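PDB 4U49: pectate lyase from Pectobacterium carotovorum, which probably cleaves polygalacturonate and methylated pectins from within the chain by calcium-dependent elimination, as a secreted polysaccharide lyase of family 3. Local coordinates for residues 24-28 with 88-92; 43-48 with 92-96. One frame throughout, in Å; residues are numbered along the deposited sequence.

Both contacts lie in the N-terminal domain, whose three- and four-stranded antiparallel sheets have the strand order of a fibronectin type III-like sandwich, and both use strand 87-94. Interaction 1 (24-28 with 88-92) joins the two sheets through the buried interior, mostly by methyl groups, with one water serving the polar end. Interaction 2 (43-48 with 92-96) lies within the four-stranded sheet, where strands 46-54 and 87-94 are neighbours; it is partly exposed and built chiefly from backbone hydrogen bonds around a beta bulge. Thr92 belongs to both. Thus one strand gives side chains to the core and main-chain groups to its sheet partner.

Interaction 1: 24-28 with 88-92; sequences TMLML and YWVDT
This is a face-to-face contact across the core of a beta-sandwich: strand 24-28, at the edge of the three-stranded sheet, packs on strand 88-92 of the four-stranded sheet. The strand axes are 7.8 Å apart at closest approach and inclined at 146°, too far apart for main-chain pairing, so side chains bridge the sheets. Leu26 contributes the largest buried area. A chi1 of 175° swings its CG away from the backbone N, and both methyls reach the same face of strand 88-92: CD2 over the backbone, 3.5 Å from Tyr88 O, and CD1 4.1 Å from Val90 CG1. Leu28 CD2 meets the Tyr88 ring obliquely, 3.8 Å from Tyr88 CD2, while the tyrosine hydroxyl bonds to Asp77. At the other end Thr24 divides its two branches: CG2 packs 3.7 Å from Val90 CG2, whereas OG1 bonds to Thr41 and donates to a water at 2.9 Å. That water donates in turn to Val90 O, also at 2.9 Å, and so spans the sheets. Branched aliphatic residues suit the interior because their methyls fill the space between sheets; threonine suits the end where apolar and polar partners meet. The chemistry implies cohesion mainly by apolar burial, with a water and the Thr41 hydroxyl serving Thr24.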
# COMPACT_ATOMS: atom_id res chain seq x y z
N THR A 24 -7.23 -14.54 11.53
CA THR A 24 -6.44 -13.96 10.46
C THR A 24 -7.25 -14.05 9.18
O THR A 24 -7.70 -15.13 8.80
CB THR A 24 -5.09 -14.67 10.28
OG1 THR A 24 -4.32 -14.55 11.48
CG2 THR A 24 -4.32 -14.05 9.12
N MET A 25 -7.47 -12.90 8.54
CA MET A 25 -8.20 -12.86 7.28
C MET A 25 -7.24 -12.81 6.11
O MET A 25 -6.52 -11.83 5.94
CB MET A 25 -9.14 -11.66 7.24
CG MET A 25 -9.78 -11.43 5.88
SD MET A 25 -11.12 -12.59 5.52
CE MET A 25 -11.43 -12.21 3.80
N LEU A 26 -7.25 -13.87 5.31
CA LEU A 26 -6.39 -13.96 4.14
C LEU A 26 -7.17 -13.71 2.85
O LEU A 26 -8.24 -14.29 2.64
CB LEU A 26 -5.71 -15.33 4.08
CG LEU A 26 -4.85 -15.66 2.86
CD1 LEU A 26 -3.65 -14.74 2.78
CD2 LEU A 26 -4.41 -17.12 2.90
N MET A 27 -6.63 -12.84 2.00
CA MET A 27 -7.19 -12.57 0.68
C MET A 27 -6.09 -12.76 -0.36
O MET A 27 -4.91 -12.72 -0.03
CB MET A 27 -7.74 -11.15 0.59
CG MET A 27 -8.70 -10.77 1.70
SD MET A 27 -9.47 -9.17 1.40
CE MET A 27 -8.03 -8.16 1.03
N LEU A 28 -6.47 -12.94 -1.63
CA LEU A 28 -5.46 -13.06 -2.66
C LEU A 28 -5.81 -12.33 -3.95
O LEU A 28 -6.97 -11.99 -4.21
CB LEU A 28 -5.18 -14.54 -2.97
CG LEU A 28 -6.32 -15.50 -3.31
CD1 LEU A 28 -6.76 -15.37 -4.77
CD2 LEU A 28 -5.89 -16.94 -3.02
N TYR A 88 -4.86 -21.35 -0.34
CA TYR A 88 -3.74 -20.87 0.47
C TYR A 88 -4.16 -20.70 1.93
O TYR A 88 -5.33 -20.45 2.23
CB TYR A 88 -3.21 -19.54 -0.06
CG TYR A 88 -2.48 -19.61 -1.38
CD1 TYR A 88 -1.10 -19.77 -1.42
CD2 TYR A 88 -3.16 -19.50 -2.58
CE1 TYR A 88 -0.42 -19.82 -2.63
CE2 TYR A 88 -2.49 -19.55 -3.79
CZ TYR A 88 -1.13 -19.71 -3.81
OH TYR A 88 -0.45 -19.76 -5.01
N TRP A 89 -3.18 -20.83 2.83
CA TRP A 89 -3.35 -20.52 4.25
C TRP A 89 -2.12 -19.78 4.76
O TRP A 89 -1.01 -20.02 4.28
CB TRP A 89 -3.54 -21.79 5.09
CG TRP A 89 -4.74 -22.60 4.78
CD1 TRP A 89 -5.92 -22.61 5.46
CD2 TRP A 89 -4.87 -23.57 3.73
NE1 TRP A 89 -6.79 -23.51 4.89
CE2 TRP A 89 -6.17 -24.11 3.82
CE3 TRP A 89 -4.03 -24.01 2.71
CZ2 TRP A 89 -6.64 -25.08 2.94
CZ3 TRP A 89 -4.50 -24.97 1.83
CH2 TRP A 89 -5.80 -25.49 1.95
N VAL A 90 -2.31 -18.90 5.74
CA VAL A 90 -1.17 -18.40 6.51
C VAL A 90 -1.36 -18.76 7.98
O VAL A 90 -2.45 -18.64 8.54
CB VAL A 90 -0.96 -16.87 6.35
CG1 VAL A 90 -0.64 -16.52 4.90
CG2 VAL A 90 -2.17 -16.09 6.83
N ASP A 91 -0.29 -19.24 8.60
CA ASP A 91 -0.29 -19.55 10.03
C ASP A 91 0.56 -18.53 10.75
O ASP A 91 1.67 -18.23 10.31
CB ASP A 91 0.25 -20.96 10.30
CG ASP A 91 -0.75 -22.06 9.95
OD1 ASP A 91 -1.77 -21.76 9.30
OD2 ASP A 91 -0.51 -23.22 10.33
N THR A 92 0.06 -17.97 11.84
CA THR A 92 0.88 -17.09 12.66
C THR A 92 1.27 -17.79 13.95
O THR A 92 0.46 -18.48 14.56
CB THR A 92 0.16 -15.77 13.00
OG1 THR A 92 -0.97 -16.05 13.84
CG2 THR A 92 -0.31 -15.07 11.73
O HOH W 1 -2.75 -16.83 10.79

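Interaction 2: 43-48 with 92-96; sequences AGNVVR and TVSGN
A classic beta bulge marks the pairing of strands 46-48 and 92-94, antiparallel neighbours in the four-stranded sheet of the fibronectin type III-like domain. Val47 and Arg48 both face Val93, whose carbonyl O receives two N-H groups: Val47 N at 2.7 Å, almost straight (177° at the hydrogen), and the longer Arg48 N at 3.3 Å, tilted from the carbonyl plane. Val93 N returns a 2.7 Å bond to Arg48 O. The extra residue shifts the register by one between the Val46-Ser94 and Arg48-Val93 pairs. Before the bulge, Asn45 O takes a bond from Gly95 N at 2.9 Å, so main-chain bonding continues beyond the strand end. Asn45 has positive phi (64°), a conformation that asparagine tolerates well, and its ND2 comes within 3.7 Å of Gly95 CA, an approach made possible by the lack of a side chain on Gly95. Ala43, buried, sets its CB 4.0 Å from Thr92 OG1. At the Arg48-Val93 pair the two side chains run side by side in the same direction. The arginine suits this partly exposed position because its CB lies beside Val93 CB while its charged end reaches a salt bridge with Asp50. A bend at chi3 (85°) turns the guanidinium so that Val93 CG2 lies over one face, displaced toward the rim and 3.7 Å from Arg48 NH2.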
# COMPACT_ATOMS: atom_id res chain seq x y z
N ALA A 43 -3.97 -11.36 16.16
CA ALA A 43 -3.17 -12.16 17.08
C ALA A 43 -2.01 -11.31 17.58
O ALA A 43 -1.26 -10.74 16.78
CB ALA A 43 -2.66 -13.42 16.41
N GLY A 44 -1.88 -11.20 18.89
CA GLY A 44 -0.84 -10.37 19.46
C GLY A 44 0.45 -11.13 19.62
O GLY A 44 0.44 -12.37 19.68
N ASN A 45 1.56 -10.40 19.66
CA ASN A 45 2.85 -10.96 20.07
C ASN A 45 3.35 -12.04 19.11
O ASN A 45 3.82 -13.09 19.54
CB ASN A 45 2.72 -11.52 21.49
CG ASN A 45 4.05 -11.69 22.18
OD1 ASN A 45 5.02 -11.01 21.88
ND2 ASN A 45 4.09 -12.61 23.14
N VAL A 46 3.26 -11.79 17.81
CA VAL A 46 3.64 -12.81 16.83
C VAL A 46 5.15 -12.83 16.61
O VAL A 46 5.82 -11.79 16.68
CB VAL A 46 2.90 -12.60 15.48
CG1 VAL A 46 1.48 -12.12 15.71
CG2 VAL A 46 3.63 -11.63 14.60
N VAL A 47 5.70 -14.02 16.39
CA VAL A 47 7.14 -14.16 16.21
C VAL A 47 7.50 -14.79 14.87
O VAL A 47 8.62 -14.65 14.40
CB VAL A 47 7.76 -15.01 17.35
CG1 VAL A 47 7.57 -14.31 18.69
CG2 VAL A 47 7.17 -16.41 17.38
N ARG A 48 6.54 -15.48 14.26
CA ARG A 48 6.77 -16.12 12.97
C ARG A 48 5.45 -16.33 12.22
O ARG A 48 4.39 -16.42 12.82
CB ARG A 48 7.47 -17.47 13.15
CG ARG A 48 8.13 -18.01 11.89
CD ARG A 48 8.75 -19.37 12.12
NE ARG A 48 7.79 -20.46 11.96
CZ ARG A 48 7.47 -21.32 12.92
NH1 ARG A 48 8.03 -21.22 14.12
NH2 ARG A 48 6.59 -22.29 12.68
N THR A 92 0.06 -17.97 11.84
CA THR A 92 0.88 -17.09 12.66
C THR A 92 1.27 -17.79 13.95
O THR A 92 0.46 -18.48 14.56
CB THR A 92 0.16 -15.77 13.00
OG1 THR A 92 -0.97 -16.05 13.84
CG2 THR A 92 -0.31 -15.07 11.73
N VAL A 93 2.53 -17.63 14.34
CA VAL A 93 3.02 -18.21 15.58
C VAL A 93 3.31 -17.10 16.58
O VAL A 93 4.05 -16.16 16.28
CB VAL A 93 4.28 -19.05 15.34
CG1 VAL A 93 4.72 -19.74 16.62
CG2 VAL A 93 4.03 -20.08 14.25
N SER A 94 2.70 -17.19 17.76
CA SER A 94 2.85 -16.17 18.78
C SER A 94 3.84 -16.59 19.85
O SER A 94 4.29 -17.73 19.87
CB SER A 94 1.49 -15.85 19.41
OG SER A 94 0.62 -15.23 18.48
N GLY A 95 4.17 -15.66 20.74
CA GLY A 95 5.14 -15.91 21.79
C GLY A 95 4.71 -16.96 22.80
O GLY A 95 5.55 -17.60 23.44
N ASN A 96 3.40 -17.14 22.95
CA ASN A 96 2.88 -18.18 23.83
C ASN A 96 2.82 -19.53 23.12
O ASN A 96 2.17 -20.46 23.61
CB ASN A 96 1.49 -17.79 24.35
CG ASN A 96 0.49 -17.55 23.23
OD1 ASN A 96 0.82 -17.69 22.05
ND2 ASN A 96 -0.74 -17.21 23.60